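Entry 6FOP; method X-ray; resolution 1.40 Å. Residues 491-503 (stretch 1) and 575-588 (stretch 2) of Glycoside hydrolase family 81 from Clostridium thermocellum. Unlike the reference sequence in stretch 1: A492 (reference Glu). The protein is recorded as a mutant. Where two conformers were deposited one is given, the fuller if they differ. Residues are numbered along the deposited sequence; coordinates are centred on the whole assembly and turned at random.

Stretch 1, residues 491-503: QASSSEAINAWQA
Stretch 2 (575-588) GINFLPITAASLYL

Stretch 1 enters extended at Q491 (phi/psi -143/130), turns through A492 (-93/-73) and S493 (-81/94), and becomes a helix from S494, running on through A503. Stretch 2 is mostly irregular: I576 (-65/-15) and N577 (-101/9) lead to F578 (-106/-46), L579 is extended, the peptide before P580 is cis, a type I turn spans T582 to S585, and L586 to L588 lie in a 3-10 segment that continues along the chain. The chains run in the same sense, with CA pairs S493–N577 at 4.9 Å, E496–P580 at 6.5 Å and Q502–A584 at 6.3 Å.

The polar contacts gather at the helix start. S493 (chi1 t) is the N-cap: its OG accepts from E496 N at 3.0 Å and donates to I576 O at 2.8 Å, so one hydroxyl both caps the helix and ties it to the loop. N577 (chi1 m, chi2 -73°) binds both backbone and side chain at the helix start: its OD1 accepts from S494 N at 2.8 Å and S494 OG (chi1 p) at 2.7 Å, while its ND2 donates to A492 O at 3.1 Å. S495 (chi1 p) points toward the loop, its OG donating to L579 O at 2.6 Å.

Two waters bridge the stretches: one joins S494 OG and N577 O (2.8 Å each) with Y587 OH (2.7 Å), the other donates to S495 O and P580 O, both at 2.8 Å.

Packing begins just before the helix and continues along it. A492, which differs from the reference Glu, sets CB 3.6 Å from I576 CD1. I498 (m, t) brings CD1 3.7 Å from Y587 CZ, obliquely to the ring, and N499 CG lies 3.5 Å from P580 CG. Q502 (p, p) folds back so that NE2 donates to N499 OD1 at 3.2 Å; its CB meets A584 CB at 3.3 Å. T582 OG1 accepts from A584 N at 2.9 Å, bracing the turn.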

# COMPACT_ATOMS: atom_id res chain seq x y z
N GLN A 491 1.71 -8.05 -1.54
CA GLN A 491 1.79 -7.67 -0.13
C GLN A 491 1.03 -8.75 0.67
O GLN A 491 -0.12 -9.06 0.35
CB GLN A 491 1.25 -6.26 0.19
CG GLN A 491 1.32 -5.95 1.70
CD GLN A 491 1.10 -4.50 2.00
OE1 GLN A 491 2.07 -3.74 2.14
NE2 GLN A 491 -0.17 -4.08 2.07
N ALA A 492 1.69 -9.25 1.73
CA ALA A 492 1.04 -10.18 2.68
C ALA A 492 0.47 -9.34 3.85
O ALA A 492 -0.73 -9.09 3.89
CB ALA A 492 2.02 -11.26 3.10
N SER A 493 1.34 -8.83 4.72
CA SER A 493 0.87 -8.12 5.90
C SER A 493 0.47 -6.67 5.63
O SER A 493 1.29 -5.74 5.71
CB SER A 493 1.91 -8.15 7.01
OG SER A 493 1.38 -7.47 8.18
N SER A 494 -0.83 -6.45 5.39
CA SER A 494 -1.34 -5.08 5.32
C SER A 494 -1.24 -4.36 6.67
O SER A 494 -1.12 -3.15 6.72
CB SER A 494 -2.79 -5.04 4.81
OG SER A 494 -3.68 -5.67 5.71
N SER A 495 -1.31 -5.12 7.75
CA SER A 495 -1.24 -4.53 9.08
C SER A 495 0.15 -3.98 9.38
O SER A 495 0.25 -2.95 10.07
CB SER A 495 -1.72 -5.55 10.12
OG SER A 495 -1.19 -6.86 9.88
N GLU A 496 1.22 -4.60 8.88
CA GLU A 496 2.54 -3.95 9.03
C GLU A 496 2.72 -2.67 8.19
O GLU A 496 3.46 -1.77 8.58
CB GLU A 496 3.71 -4.92 8.81
CG GLU A 496 3.95 -5.81 10.01
CD GLU A 496 5.21 -6.64 9.94
OE1 GLU A 496 5.70 -6.90 8.82
OE2 GLU A 496 5.67 -7.08 11.02
N ALA A 497 2.02 -2.57 7.06
CA ALA A 497 2.00 -1.32 6.30
C ALA A 497 1.27 -0.25 7.14
O ALA A 497 1.75 0.86 7.35
CB ALA A 497 1.30 -1.53 4.96
N ILE A 498 0.11 -0.63 7.67
CA ILE A 498 -0.71 0.29 8.47
C ILE A 498 -0.00 0.73 9.76
O ILE A 498 -0.18 1.87 10.19
CB ILE A 498 -2.11 -0.31 8.70
CG1 ILE A 498 -2.92 -0.26 7.38
CG2 ILE A 498 -2.85 0.35 9.85
CD1 ILE A 498 -4.08 -1.23 7.34
N ASN A 499 0.83 -0.15 10.33
CA ASN A 499 1.64 0.24 11.48
C ASN A 499 2.54 1.42 11.14
O ASN A 499 2.70 2.35 11.95
CB ASN A 499 2.49 -0.94 11.91
CG ASN A 499 3.31 -0.67 13.16
OD1 ASN A 499 2.79 -0.21 14.18
ND2 ASN A 499 4.59 -0.98 13.09
N ALA A 500 3.16 1.40 9.95
CA ALA A 500 3.99 2.54 9.56
C ALA A 500 3.14 3.80 9.42
O ALA A 500 3.54 4.90 9.84
CB ALA A 500 4.72 2.26 8.27
N TRP A 501 1.96 3.67 8.83
CA TRP A 501 1.14 4.83 8.58
C TRP A 501 0.60 5.46 9.84
O TRP A 501 0.66 6.70 10.00
CB TRP A 501 0.02 4.51 7.60
CG TRP A 501 0.43 3.85 6.32
CD1 TRP A 501 -0.35 3.05 5.58
CD2 TRP A 501 1.72 3.89 5.64
NE1 TRP A 501 0.31 2.63 4.45
CE2 TRP A 501 1.58 3.10 4.47
CE3 TRP A 501 2.96 4.48 5.90
CZ2 TRP A 501 2.63 2.92 3.56
CZ3 TRP A 501 4.00 4.30 4.98
CH2 TRP A 501 3.83 3.53 3.83
N GLN A 502 0.15 4.63 10.78
CA GLN A 502 -0.28 5.18 12.09
C GLN A 502 0.85 5.87 12.82
O GLN A 502 0.66 6.89 13.46
CB GLN A 502 -1.00 4.13 12.94
CG GLN A 502 -0.13 3.01 13.50
CD GLN A 502 0.46 3.30 14.85
OE1 GLN A 502 -0.10 4.03 15.65
NE2 GLN A 502 1.60 2.66 15.11
N ALA A 503 2.05 5.29 12.72
CA ALA A 503 3.20 5.93 13.35
C ALA A 503 3.47 7.31 12.76
O ALA A 503 3.86 8.22 13.48
CB ALA A 503 4.43 5.04 13.22
N GLY A 575 -3.40 -14.31 11.21
CA GLY A 575 -2.79 -13.34 12.10
C GLY A 575 -1.83 -12.36 11.45
O GLY A 575 -1.61 -11.26 11.99
N ILE A 576 -1.23 -12.73 10.31
CA ILE A 576 -0.30 -11.80 9.67
C ILE A 576 -0.99 -10.54 9.16
O ILE A 576 -0.28 -9.60 8.83
CB ILE A 576 0.53 -12.42 8.51
CG1 ILE A 576 -0.36 -12.90 7.33
CG2 ILE A 576 1.44 -13.54 9.02
CD1 ILE A 576 0.28 -12.65 5.99
N ASN A 577 -2.32 -10.52 9.05
CA ASN A 577 -3.03 -9.31 8.69
C ASN A 577 -3.68 -8.59 9.86
O ASN A 577 -4.46 -7.68 9.68
CB ASN A 577 -3.99 -9.56 7.51
CG ASN A 577 -3.27 -9.39 6.20
OD1 ASN A 577 -2.98 -8.25 5.81
ND2 ASN A 577 -2.86 -10.50 5.58
N PHE A 578 -3.35 -9.07 11.06
CA PHE A 578 -3.72 -8.36 12.28
C PHE A 578 -2.51 -7.68 12.91
O PHE A 578 -2.60 -6.51 13.33
CB PHE A 578 -4.36 -9.30 13.32
CG PHE A 578 -5.48 -10.19 12.79
CD1 PHE A 578 -6.26 -9.86 11.70
CD2 PHE A 578 -5.75 -11.39 13.44
CE1 PHE A 578 -7.24 -10.72 11.25
CE2 PHE A 578 -6.73 -12.26 12.98
CZ PHE A 578 -7.49 -11.91 11.88
N LEU A 579 -1.40 -8.41 13.03
CA LEU A 579 -0.28 -7.89 13.82
C LEU A 579 0.55 -6.89 13.00
O LEU A 579 0.67 -7.00 11.76
CB LEU A 579 0.55 -9.04 14.38
CG LEU A 579 1.51 -9.76 13.45
CD1 LEU A 579 2.85 -9.02 13.31
CD2 LEU A 579 1.76 -11.17 13.98
N PRO A 580 1.17 -5.90 13.66
CA PRO A 580 1.05 -5.64 15.09
C PRO A 580 -0.28 -4.97 15.41
O PRO A 580 -0.72 -4.07 14.71
CB PRO A 580 2.21 -4.69 15.36
CG PRO A 580 2.35 -3.93 14.07
CD PRO A 580 2.01 -4.90 12.98
N ILE A 581 -0.89 -5.39 16.51
CA ILE A 581 -2.11 -4.76 16.97
C ILE A 581 -1.73 -3.55 17.82
O ILE A 581 -1.11 -3.70 18.87
CB ILE A 581 -3.03 -5.78 17.69
CG1 ILE A 581 -3.41 -6.93 16.72
CG2 ILE A 581 -4.30 -5.10 18.17
CD1 ILE A 581 -4.25 -8.03 17.35
N THR A 582 -2.08 -2.35 17.35
CA THR A 582 -1.82 -1.09 18.06
C THR A 582 -3.16 -0.42 18.31
O THR A 582 -4.21 -0.89 17.87
CB THR A 582 -0.90 -0.13 17.28
OG1 THR A 582 -1.64 0.56 16.25
CG2 THR A 582 0.32 -0.85 16.68
N ALA A 583 -3.14 0.74 18.96
CA ALA A 583 -4.38 1.48 19.15
C ALA A 583 -4.87 2.18 17.88
O ALA A 583 -5.82 2.95 17.94
CB ALA A 583 -4.22 2.48 20.29
N ALA A 584 -4.20 1.93 16.77
CA ALA A 584 -4.70 2.26 15.44
C ALA A 584 -5.34 1.06 14.75
O ALA A 584 -5.75 1.17 13.60
CB ALA A 584 -3.58 2.86 14.60
N SER A 585 -5.46 -0.08 15.44
CA SER A 585 -5.94 -1.32 14.82
C SER A 585 -7.42 -1.57 14.99
O SER A 585 -7.92 -2.63 14.61
CB SER A 585 -5.15 -2.53 15.30
OG SER A 585 -3.79 -2.46 14.95
N LEU A 586 -8.15 -0.59 15.51
CA LEU A 586 -9.57 -0.79 15.68
C LEU A 586 -10.31 -1.01 14.36
O LEU A 586 -11.39 -1.59 14.35
CB LEU A 586 -10.20 0.35 16.47
CG LEU A 586 -9.69 0.51 17.93
CD1 LEU A 586 -10.21 1.80 18.55
CD2 LEU A 586 -10.07 -0.69 18.79
N TYR A 587 -9.71 -0.55 13.24
CA TYR A 587 -10.29 -0.80 11.93
C TYR A 587 -10.57 -2.25 11.66
O TYR A 587 -11.45 -2.56 10.88
CB TYR A 587 -9.39 -0.25 10.79
CG TYR A 587 -8.14 -1.05 10.55
CD1 TYR A 587 -8.13 -2.12 9.65
CD2 TYR A 587 -6.98 -0.81 11.29
CE1 TYR A 587 -7.00 -2.90 9.48
CE2 TYR A 587 -5.86 -1.58 11.14
CZ TYR A 587 -5.86 -2.64 10.23
OH TYR A 587 -4.73 -3.41 10.08
N LEU A 588 -9.82 -3.15 12.31
CA LEU A 588 -10.06 -4.57 12.10
C LEU A 588 -11.49 -4.98 12.45
O LEU A 588 -12.01 -5.95 11.90
CB LEU A 588 -9.10 -5.39 12.97
CG LEU A 588 -7.62 -5.34 12.57
CD1 LEU A 588 -6.76 -6.00 13.63
CD2 LEU A 588 -7.43 -6.01 11.20
O HOH W 1 -4.92 -5.33 8.24
O HOH W 2 -0.61 -2.19 12.65